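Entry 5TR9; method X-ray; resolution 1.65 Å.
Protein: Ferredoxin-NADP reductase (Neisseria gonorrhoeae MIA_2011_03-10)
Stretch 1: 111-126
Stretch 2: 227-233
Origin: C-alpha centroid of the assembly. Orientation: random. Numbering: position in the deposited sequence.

Stretch 1, residues 111-126: FLLPERFPDGKDLVML
Stretch 2, residues 227-233: TRFMICG

How does the loop before the strand meet stretch 2? Leu 112 (m, t) points toward it, its CB 3.8 Å from Met 230 CE and its CD1 4.1 Å from Cys 232 CB. A 3-10 segment, 114-116, follows, and Pro 114 CB lies 3.7 Å from Met 230 SD. Met 230 (m, t, p) packs its SD and CE against apolar carbons of Pro 114 and Leu 112.

What anchors Phe 117 and the turn? The ring (chi1 -73°, chi2 -48°) receives Arg 228 CB over one face, 3.5 Å from the centroid, a CH-pi contact; Met 230 CG meets the ring edge, 3.9 Å from Phe 117 CE2. A type II turn from Pro 118 to Lys 121 follows, with Gly 120 at phi/psi 97/-8. Lys 121 (m, m, t, t) lays aliphatic CE over one guanidinium face, 3.3 Å from Arg 228 NH2, although like charges lie close, Lys 121 NZ 3.8 Å from Arg 228 NH2. Arg 228 (m, m, t, chi4 -91°) ties NH1 to Thr 227 O at 2.8 Å.

How do the strands pair? Extended strand 122-126 (Val 124 phi/psi -124/113) runs parallel to 227-233, 17° between directions, with Asp 122 opposite Thr 227 and Leu 126 opposite Ile 231, CA atoms 4.8 Å apart in both pairs. Donors alternate between strands, as in a parallel ladder: Arg 228 N to Asp 122 O (2.9 Å), Val 124 N to Arg 228 O (2.8 Å), Met 230 N to Val 124 O (3.0 Å), Leu 126 N to Met 230 O (2.8 Å), Cys 232 N to Leu 126 O (3.0 Å).

Which side chains share each face? Beside Asp 122, a water donates to Asp 122 OD2 (2.6 Å) and accepts from Thr 227 OG1 (2.7 Å). Leu 123 (t, p), on the other face with Met 125 (m, t, m), Arg 228 and Met 230, sets CD1 4.0 Å from Met 230 SD. Sharing Asp 122's face, Val 124 (t) sets CG1 3.7 Å from Phe 229 CE1, and Leu 126 (m, t) sets CD1 3.8 Å from Phe 229 CD1.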

# COMPACT_ATOMS: atom_id res chain seq x y z
N PHE A 111 -0.15 -10.69 5.00
CA PHE A 111 -0.33 -11.71 3.98
C PHE A 111 -0.51 -11.13 2.58
O PHE A 111 -0.92 -11.86 1.67
CB PHE A 111 -1.51 -12.61 4.34
CG PHE A 111 -1.34 -13.28 5.68
CD1 PHE A 111 -0.42 -14.29 5.85
CD2 PHE A 111 -2.08 -12.85 6.78
CE1 PHE A 111 -0.25 -14.90 7.09
CE2 PHE A 111 -1.92 -13.46 8.01
CZ PHE A 111 -1.00 -14.48 8.17
N LEU A 112 -0.20 -9.84 2.38
CA LEU A 112 -0.17 -9.26 1.04
C LEU A 112 1.14 -9.68 0.39
O LEU A 112 2.11 -8.92 0.30
CB LEU A 112 -0.26 -7.74 1.08
CG LEU A 112 -1.60 -7.13 1.49
CD1 LEU A 112 -1.44 -5.61 1.48
CD2 LEU A 112 -2.73 -7.58 0.55
N LEU A 113 1.16 -10.93 -0.07
CA LEU A 113 2.38 -11.60 -0.51
C LEU A 113 2.19 -12.04 -1.96
O LEU A 113 1.72 -13.16 -2.22
CB LEU A 113 2.68 -12.78 0.41
CG LEU A 113 2.95 -12.37 1.86
CD1 LEU A 113 3.05 -13.59 2.75
CD2 LEU A 113 4.23 -11.54 1.95
N PRO A 114 2.56 -11.19 -2.93
CA PRO A 114 2.17 -11.46 -4.32
C PRO A 114 2.80 -12.70 -4.93
O PRO A 114 2.22 -13.25 -5.87
CB PRO A 114 2.63 -10.19 -5.07
CG PRO A 114 3.63 -9.56 -4.17
CD PRO A 114 3.26 -9.91 -2.77
N GLU A 115 3.94 -13.16 -4.42
CA GLU A 115 4.56 -14.34 -5.02
C GLU A 115 3.85 -15.63 -4.67
O GLU A 115 4.23 -16.68 -5.19
CB GLU A 115 6.03 -14.39 -4.61
CG GLU A 115 6.77 -13.24 -5.29
CD GLU A 115 8.18 -13.03 -4.81
OE1 GLU A 115 8.83 -13.95 -4.28
OE2 GLU A 115 8.65 -11.89 -4.99
N ARG A 116 2.81 -15.56 -3.84
CA ARG A 116 1.90 -16.69 -3.68
C ARG A 116 0.96 -16.87 -4.86
O ARG A 116 0.32 -17.92 -4.98
CB ARG A 116 1.10 -16.51 -2.39
CG ARG A 116 1.96 -16.65 -1.14
CD ARG A 116 1.12 -16.40 0.10
NE ARG A 116 1.84 -16.81 1.30
CZ ARG A 116 1.30 -16.83 2.52
NH1 ARG A 116 0.03 -16.46 2.69
NH2 ARG A 116 2.02 -17.22 3.56
N PHE A 117 0.84 -15.86 -5.73
CA PHE A 117 0.20 -15.99 -7.03
C PHE A 117 1.21 -16.55 -8.04
O PHE A 117 2.40 -16.25 -7.96
CB PHE A 117 -0.28 -14.63 -7.54
CG PHE A 117 -1.50 -14.07 -6.83
CD1 PHE A 117 -2.63 -14.84 -6.60
CD2 PHE A 117 -1.50 -12.72 -6.45
CE1 PHE A 117 -3.77 -14.29 -5.97
CE2 PHE A 117 -2.64 -12.16 -5.84
CZ PHE A 117 -3.75 -12.94 -5.60
N PRO A 118 0.76 -17.34 -9.02
CA PRO A 118 1.70 -17.96 -9.96
C PRO A 118 2.26 -16.96 -10.95
O PRO A 118 1.60 -15.99 -11.34
CB PRO A 118 0.87 -19.03 -10.67
CG PRO A 118 -0.54 -18.59 -10.51
CD PRO A 118 -0.62 -17.84 -9.21
N ASP A 119 3.49 -17.23 -11.38
CA ASP A 119 4.13 -16.43 -12.42
C ASP A 119 3.27 -16.38 -13.68
O ASP A 119 2.59 -17.35 -14.04
CB ASP A 119 5.49 -17.02 -12.79
CG ASP A 119 6.54 -16.85 -11.71
OD1 ASP A 119 6.25 -16.23 -10.67
OD2 ASP A 119 7.66 -17.36 -11.95
N GLY A 120 3.36 -15.26 -14.40
CA GLY A 120 2.77 -15.17 -15.72
C GLY A 120 1.41 -14.51 -15.77
O GLY A 120 0.90 -14.25 -16.87
N LYS A 121 0.81 -14.24 -14.61
CA LYS A 121 -0.48 -13.60 -14.56
C LYS A 121 -0.32 -12.08 -14.63
O LYS A 121 0.79 -11.54 -14.52
CB LYS A 121 -1.22 -13.98 -13.28
CG LYS A 121 -1.35 -15.49 -13.07
CD LYS A 121 -2.21 -16.11 -14.15
CE LYS A 121 -2.41 -17.61 -13.91
NZ LYS A 121 -3.12 -18.24 -15.06
N ASP A 122 -1.44 -11.39 -14.81
CA ASP A 122 -1.46 -9.94 -14.73
C ASP A 122 -1.80 -9.53 -13.31
O ASP A 122 -2.90 -9.82 -12.82
CB ASP A 122 -2.49 -9.37 -15.70
CG ASP A 122 -2.15 -9.70 -17.14
OD1 ASP A 122 -1.07 -9.28 -17.60
OD2 ASP A 122 -2.93 -10.42 -17.80
N LEU A 123 -0.87 -8.87 -12.64
CA LEU A 123 -1.05 -8.47 -11.24
C LEU A 123 -1.69 -7.09 -11.18
O LEU A 123 -1.16 -6.13 -11.75
CB LEU A 123 0.30 -8.46 -10.52
CG LEU A 123 0.27 -8.12 -9.04
CD1 LEU A 123 -0.48 -9.24 -8.29
CD2 LEU A 123 1.70 -7.92 -8.52
N VAL A 124 -2.82 -6.98 -10.48
CA VAL A 124 -3.57 -5.72 -10.40
C VAL A 124 -3.72 -5.35 -8.93
O VAL A 124 -4.43 -6.03 -8.18
CB VAL A 124 -4.93 -5.81 -11.10
CG1 VAL A 124 -5.71 -4.47 -10.95
CG2 VAL A 124 -4.76 -6.17 -12.59
N MET A 125 -3.08 -4.26 -8.53
CA MET A 125 -3.11 -3.78 -7.15
C MET A 125 -4.08 -2.61 -7.05
O MET A 125 -3.92 -1.60 -7.75
CB MET A 125 -1.69 -3.38 -6.71
CG MET A 125 -0.73 -4.58 -6.69
SD MET A 125 1.00 -4.13 -6.47
CE MET A 125 1.27 -3.30 -8.01
N LEU A 126 -5.10 -2.74 -6.19
CA LEU A 126 -6.15 -1.75 -6.03
C LEU A 126 -6.03 -1.15 -4.64
O LEU A 126 -6.05 -1.89 -3.65
CB LEU A 126 -7.53 -2.40 -6.21
CG LEU A 126 -7.78 -3.18 -7.51
CD1 LEU A 126 -9.12 -3.89 -7.40
CD2 LEU A 126 -7.77 -2.23 -8.70
N THR A 227 -6.00 -12.83 -14.35
CA THR A 227 -5.79 -11.66 -13.49
C THR A 227 -5.69 -12.09 -12.03
O THR A 227 -6.43 -12.97 -11.58
CB THR A 227 -6.94 -10.65 -13.66
OG1 THR A 227 -7.13 -10.41 -15.06
CG2 THR A 227 -6.62 -9.31 -12.97
N ARG A 228 -4.78 -11.44 -11.30
CA ARG A 228 -4.67 -11.66 -9.86
C ARG A 228 -4.69 -10.31 -9.16
O ARG A 228 -3.90 -9.42 -9.51
CB ARG A 228 -3.40 -12.45 -9.52
CG ARG A 228 -3.34 -13.83 -10.20
CD ARG A 228 -4.43 -14.77 -9.67
NE ARG A 228 -4.37 -16.12 -10.23
CZ ARG A 228 -5.01 -16.52 -11.32
NH1 ARG A 228 -5.76 -15.66 -12.01
NH2 ARG A 228 -4.91 -17.78 -11.74
N PHE A 229 -5.60 -10.14 -8.21
CA PHE A 229 -5.86 -8.86 -7.55
C PHE A 229 -5.30 -8.82 -6.14
O PHE A 229 -5.40 -9.80 -5.39
CB PHE A 229 -7.37 -8.58 -7.45
CG PHE A 229 -8.04 -8.26 -8.76
CD1 PHE A 229 -8.01 -6.97 -9.27
CD2 PHE A 229 -8.72 -9.25 -9.46
CE1 PHE A 229 -8.65 -6.66 -10.47
CE2 PHE A 229 -9.36 -8.95 -10.68
CZ PHE A 229 -9.33 -7.65 -11.17
N MET A 230 -4.78 -7.66 -5.74
CA MET A 230 -4.49 -7.37 -4.35
C MET A 230 -5.19 -6.08 -3.99
O MET A 230 -5.23 -5.15 -4.79
CB MET A 230 -2.98 -7.25 -4.12
CG MET A 230 -2.19 -8.44 -4.67
SD MET A 230 -0.42 -8.26 -4.39
CE MET A 230 -0.33 -8.57 -2.62
N ILE A 231 -5.78 -6.03 -2.80
CA ILE A 231 -6.62 -4.90 -2.39
C ILE A 231 -6.14 -4.41 -1.04
O ILE A 231 -6.07 -5.19 -0.08
CB ILE A 231 -8.10 -5.29 -2.28
CG1 ILE A 231 -8.55 -6.15 -3.46
CG2 ILE A 231 -8.96 -4.02 -2.15
CD1 ILE A 231 -9.97 -6.73 -3.25
N CYS A 232 -5.90 -3.10 -0.93
CA CYS A 232 -5.54 -2.52 0.37
C CYS A 232 -6.10 -1.11 0.44
O CYS A 232 -5.71 -0.26 -0.36
CB CYS A 232 -4.02 -2.52 0.59
SG CYS A 232 -3.55 -1.94 2.26
N GLY A 233 -6.99 -0.85 1.38
CA GLY A 233 -7.64 0.45 1.41
C GLY A 233 -8.56 0.56 2.59
O GLY A 233 -8.51 -0.24 3.52
O HOH W 1 -5.48 -10.32 -17.22